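Local coordinates for protein cyclodipeptide synthase, BtCDPS (Bacillus thermoamylovorans, PDB 6ZTU) that probably makes cyclodipeptides through aminoacyl transfer, as other members of the cyclodipeptide synthase family do, at residues Leu31-Phe36 and Val59-Ala64; Ala64-Lys69 and Thr112-Lys117. All coordinates share one frame; numbering follows the deposited sequence.

Contact 1 of 2, residues Leu31-Phe36 and Val59-Ala64. With 0RE ((2S)-hexane-1,2-diol), chain B.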
# COMPACT_ATOMS: atom_id res chain seq x y z
N LEU A 31 -6.21 -3.96 2.44
CA LEU A 31 -5.01 -4.80 2.48
C LEU A 31 -4.09 -4.38 1.35
O LEU A 31 -4.44 -4.53 0.18
CB LEU A 31 -5.40 -6.27 2.36
CG LEU A 31 -6.18 -6.83 3.55
CD1 LEU A 31 -6.77 -8.19 3.18
CD2 LEU A 31 -5.25 -6.96 4.76
N GLY A 32 -2.92 -3.84 1.69
CA GLY A 32 -1.99 -3.42 0.66
C GLY A 32 -1.11 -4.57 0.21
O GLY A 32 -0.41 -5.16 1.03
N ILE A 33 -1.15 -4.92 -1.08
CA ILE A 33 -0.38 -6.03 -1.63
C ILE A 33 0.70 -5.42 -2.51
O ILE A 33 0.40 -4.81 -3.54
CB ILE A 33 -1.26 -7.00 -2.43
CG1 ILE A 33 -2.50 -7.42 -1.63
CG2 ILE A 33 -0.44 -8.21 -2.88
CD1 ILE A 33 -2.19 -8.04 -0.28
N SER A 34 1.94 -5.58 -2.10
CA SER A 34 3.07 -4.92 -2.75
C SER A 34 3.57 -5.78 -3.91
O SER A 34 3.75 -6.99 -3.74
CB SER A 34 4.19 -4.67 -1.74
OG SER A 34 5.10 -3.72 -2.24
N PRO A 35 3.81 -5.19 -5.08
CA PRO A 35 4.28 -5.99 -6.22
C PRO A 35 5.77 -6.30 -6.14
O PRO A 35 6.57 -5.52 -5.62
CB PRO A 35 3.97 -5.08 -7.42
CG PRO A 35 4.14 -3.70 -6.87
CD PRO A 35 3.60 -3.78 -5.45
N PHE A 36 6.13 -7.46 -6.69
CA PHE A 36 7.53 -7.91 -6.76
C PHE A 36 8.13 -8.03 -5.36
O PHE A 36 9.27 -7.66 -5.10
CB PHE A 36 8.36 -6.99 -7.65
CG PHE A 36 7.63 -6.58 -8.89
CD1 PHE A 36 7.19 -7.54 -9.79
CD2 PHE A 36 7.36 -5.25 -9.16
CE1 PHE A 36 6.51 -7.18 -10.93
CE2 PHE A 36 6.67 -4.89 -10.31
CZ PHE A 36 6.24 -5.86 -11.19
N VAL A 59 -13.92 -5.61 3.83
CA VAL A 59 -12.56 -5.94 3.42
C VAL A 59 -12.38 -5.53 1.97
O VAL A 59 -13.20 -5.90 1.11
CB VAL A 59 -12.28 -7.44 3.58
CG1 VAL A 59 -10.88 -7.77 3.10
CG2 VAL A 59 -12.52 -7.91 5.02
N THR A 60 -11.30 -4.81 1.68
CA THR A 60 -10.91 -4.45 0.33
C THR A 60 -9.43 -4.76 0.16
O THR A 60 -8.65 -4.64 1.11
CB THR A 60 -11.17 -2.95 0.05
OG1 THR A 60 -12.55 -2.65 0.31
CG2 THR A 60 -10.84 -2.59 -1.41
N VAL A 61 -9.05 -5.17 -1.04
CA VAL A 61 -7.65 -5.45 -1.39
C VAL A 61 -7.18 -4.39 -2.37
O VAL A 61 -7.84 -4.13 -3.38
CB VAL A 61 -7.51 -6.86 -1.99
CG1 VAL A 61 -6.12 -7.10 -2.55
CG2 VAL A 61 -7.86 -7.92 -0.95
N LEU A 62 -6.02 -3.78 -2.09
CA LEU A 62 -5.41 -2.79 -2.97
C LEU A 62 -4.17 -3.38 -3.63
O LEU A 62 -3.24 -3.80 -2.93
CB LEU A 62 -5.02 -1.53 -2.19
CG LEU A 62 -4.48 -0.39 -3.07
CD1 LEU A 62 -5.59 0.23 -3.94
CD2 LEU A 62 -3.80 0.67 -2.18
N LEU A 63 -4.16 -3.39 -4.96
CA LEU A 63 -3.03 -3.84 -5.76
C LEU A 63 -2.36 -2.66 -6.45
O LEU A 63 -2.92 -1.57 -6.55
CB LEU A 63 -3.51 -4.84 -6.82
CG LEU A 63 -4.36 -6.01 -6.35
CD1 LEU A 63 -4.68 -6.93 -7.53
CD2 LEU A 63 -3.66 -6.78 -5.24
N ALA A 64 -1.16 -2.91 -6.96
CA ALA A 64 -0.41 -1.84 -7.61
C ALA A 64 -1.01 -1.46 -8.96
O ALA A 64 -1.46 -2.32 -9.72
CB ALA A 64 1.05 -2.25 -7.79
O01 0RE B . 3.09 0.19 -0.22
C02 0RE B . 2.75 -1.05 0.31
C03 0RE B . 1.24 -1.11 0.49
O04 0RE B . 0.88 -0.42 1.66
C05 0RE B . 0.58 -0.48 -0.73
C06 0RE B . 0.96 -1.27 -1.99
C07 0RE B . 0.40 -0.52 -3.19
C08 0RE B . -0.69 -1.41 -3.78
O HOH W 1 0.08 -5.53 -6.27
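The ring of Pro35 meets Ala64 through its tip, with Pro35 CG 3.5 Å from Ala64 CB. Pro35 CB lies over one face of its neighbour's ring, that of Phe36, toward the rim. Before this point the two chains run as parallel strands. Leu31 N donates to Thr60 O at 2.9 Å, and Leu62 N donates to Leu31 O with an N-H...O angle of 171°. Ile33 N then meets Leu62 O with a C=O...N angle of 175°. Beyond Ile33 the backbones draw apart, and a water takes over. It donates to Ile33 O and accepts from Ala64 N at 3.0 Å. On one face of the sheet the two segments meet through aliphatic side chains. Leu31 CD1 approaches Val59 CG1. With CG1 anti to the carbonyl carbon (chi1 -50°), Ile33 lays CG1 against Val61 CG1, 3.7 Å away. Leu63 lies beside Ile33, pointing the same way, with CD2 3.7 Å from Ile33 CB. Helices 42-55 and 79-103 pack on this face. The other face carries Gly32, Leu62 and the bound hexanediol. The hydrocarbon end of the diol, C08, comes within 3.4 Å of Leu63 C and also near the CG of Leu62. Gly32 CA is 4.0 Å from C03 of the diol, and a CB there would collide with it. Helix 167-191 covers Leu62 and Ala64 and supplies Glu180, which hydrogen-bonds the diol. These strands belong to a beta-alpha-beta unit of the Rossmann-like CDPS fold. The pocket lies where the strands end. The wall formed by these two segments is backbone and aliphatic carbon, with Ile33 O and Ala64 N already satisfied by the water, which suits the apolar tail of the diol.

Contact 2 of 2, residues Ala64-Lys69 and Thr112-Lys117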
# COMPACT_ATOMS: atom_id res chain seq x y z
N ALA A 64 -1.16 -2.91 -6.96
CA ALA A 64 -0.41 -1.84 -7.61
C ALA A 64 -1.01 -1.46 -8.96
O ALA A 64 -1.46 -2.32 -9.72
CB ALA A 64 1.05 -2.25 -7.79
N GLY A 65 -0.99 -0.16 -9.25
CA GLY A 65 -1.44 0.38 -10.51
C GLY A 65 -0.31 0.51 -11.51
O GLY A 65 0.74 -0.11 -11.37
N ASP A 66 -0.53 1.38 -12.51
CA ASP A 66 0.34 1.43 -13.69
C ASP A 66 1.78 1.73 -13.31
O ASP A 66 2.71 1.21 -13.94
CB ASP A 66 -0.16 2.50 -14.66
CG ASP A 66 -1.59 2.28 -15.09
OD1 ASP A 66 -2.03 1.11 -15.13
OD2 ASP A 66 -2.26 3.27 -15.42
N GLU A 67 1.99 2.58 -12.31
CA GLU A 67 3.35 3.00 -11.99
C GLU A 67 4.19 1.89 -11.40
O GLU A 67 5.37 2.13 -11.11
CB GLU A 67 3.31 4.19 -11.02
CG GLU A 67 3.00 5.53 -11.67
CD GLU A 67 1.51 5.75 -11.90
OE1 GLU A 67 0.69 4.91 -11.47
OE2 GLU A 67 1.16 6.77 -12.53
N ALA A 68 3.64 0.69 -11.20
CA ALA A 68 4.48 -0.42 -10.75
C ALA A 68 5.58 -0.70 -11.76
O ALA A 68 6.66 -1.18 -11.37
CB ALA A 68 3.63 -1.66 -10.52
N LYS A 69 5.35 -0.41 -13.04
CA LYS A 69 6.41 -0.60 -14.04
C LYS A 69 7.62 0.28 -13.76
O LYS A 69 8.75 -0.10 -14.08
CB LYS A 69 5.86 -0.36 -15.45
CG LYS A 69 5.65 1.09 -15.83
CD LYS A 69 5.03 1.19 -17.23
CE LYS A 69 5.56 2.40 -18.01
NZ LYS A 69 6.16 3.46 -17.13
N THR A 112 -6.80 -1.67 -8.20
CA THR A 112 -5.45 -1.11 -8.24
C THR A 112 -5.51 0.38 -7.90
O THR A 112 -6.57 1.02 -8.01
CB THR A 112 -4.76 -1.29 -9.60
OG1 THR A 112 -5.16 -0.24 -10.49
CG2 THR A 112 -5.08 -2.64 -10.22
N PHE A 113 -4.37 0.94 -7.52
CA PHE A 113 -4.44 2.37 -7.22
C PHE A 113 -4.57 3.23 -8.47
O PHE A 113 -4.64 4.46 -8.34
CB PHE A 113 -3.25 2.83 -6.33
CG PHE A 113 -1.85 2.62 -6.89
CD1 PHE A 113 -1.43 3.27 -8.05
CD2 PHE A 113 -0.93 1.86 -6.19
CE1 PHE A 113 -0.13 3.10 -8.53
CE2 PHE A 113 0.38 1.69 -6.66
CZ PHE A 113 0.77 2.32 -7.83
N SER A 114 -4.64 2.64 -9.67
CA SER A 114 -4.94 3.38 -10.89
C SER A 114 -6.42 3.38 -11.25
O SER A 114 -6.79 3.94 -12.29
CB SER A 114 -4.15 2.80 -12.07
OG SER A 114 -2.76 2.97 -11.87
N ASP A 115 -7.28 2.79 -10.42
CA ASP A 115 -8.69 2.61 -10.76
C ASP A 115 -9.56 3.80 -10.35
O ASP A 115 -10.80 3.67 -10.36
CB ASP A 115 -9.24 1.34 -10.11
CG ASP A 115 -8.68 0.07 -10.73
OD1 ASP A 115 -8.09 0.15 -11.82
OD2 ASP A 115 -8.84 -1.00 -10.12
N PHE A 116 -8.95 4.93 -9.99
CA PHE A 116 -9.66 6.03 -9.33
C PHE A 116 -9.38 7.38 -10.00
O PHE A 116 -9.54 8.43 -9.39
CB PHE A 116 -9.31 6.05 -7.83
CG PHE A 116 -9.78 4.82 -7.13
CD1 PHE A 116 -11.02 4.78 -6.52
CD2 PHE A 116 -9.03 3.65 -7.17
CE1 PHE A 116 -11.49 3.62 -5.90
CE2 PHE A 116 -9.48 2.49 -6.56
CZ PHE A 116 -10.71 2.47 -5.93
N LYS A 117 -9.02 7.36 -11.28
CA LYS A 117 -8.76 8.60 -12.00
C LYS A 117 -10.01 9.46 -12.15
O LYS A 117 -9.89 10.67 -12.38
CB LYS A 117 -8.16 8.28 -13.38
CG LYS A 117 -6.68 7.88 -13.32
CD LYS A 117 -6.17 7.37 -14.65
CE LYS A 117 -5.43 6.05 -14.49
NZ LYS A 117 -5.52 5.21 -15.73
O HOH W 2 -4.21 -0.82 -13.30
O HOH W 3 -1.97 5.43 -11.77
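The Ala64-Gly65 peptide stands edge-on over one face of the Phe113 ring, its N-H side turned to the ring. Gly65 N sits 3.2 Å above the plane, over the centre. Gly65 CA is over the same face and makes a CH-pi contact, 3.9 Å from the centroid. Ala64 CB only grazes the rim at CE2. At the ring edge, in its plane, Glu67 OE1 comes 3.5 Å from CE1. The carboxylate and ring planes are 33° apart. CG of Phe113 stands between its backbone N and carbonyl carbon (chi1 60°), and this turns the ring toward Gly65. Its neighbour Ser114 points its hydroxyl at the same loop. Asp66 N donates to Ser114 OG at 2.8 Å, with an N-H...O angle of 164°. A side chain on Gly65 would collide with this hydroxyl.

Both segments carry a turn just after a parallel strand of the Rossmann-like sheet, 58-63 and 110-112. Gly65-Ala68 and Thr112-Asp115 are type I turns. Thr112 OG1 accepts from Ser114 N, an ST turn, and Asp115 OD2 takes Thr112 N from above its carboxylate plane. A water bridges Glu67 OE1, 2.7 Å away, to Ser114 OG.

An alanine in place of Phe113 would probably leave Gly65 N and CA without the ring face beneath them and open a gap beside Tyr176, whose ring meets Phe113 edge-to-face, and close to the bound hexanediol. On the solvent side, the side chain of Lys117 crosses that of Asp66 at about a right angle. The salt bridge there is long, 3.8 Å from Lys117 NZ to Asp66 OD2.

How the contacts relate
From the N terminus, strand 28-32 leads into 31-36. The chain then passes through helix 42-55 and returns in strand 58-63, where contact 1 closes the first loop. Contact 2 opens at Ala64, which both contacts share. Its longer loop runs through helices 68-74 and 79-103 and strand 110-112, and closes at 112-117. The two loops follow in series and neither nest nor cross. Strand 58-63 lies between strands 28-32 and 110-112 in the sheet. A probable hydrogen bond from Phe113 N to Leu63 O, 3.1 Å, joins the contacts directly. Together they tie three neighbouring parallel strands at the end that borders the diol pocket.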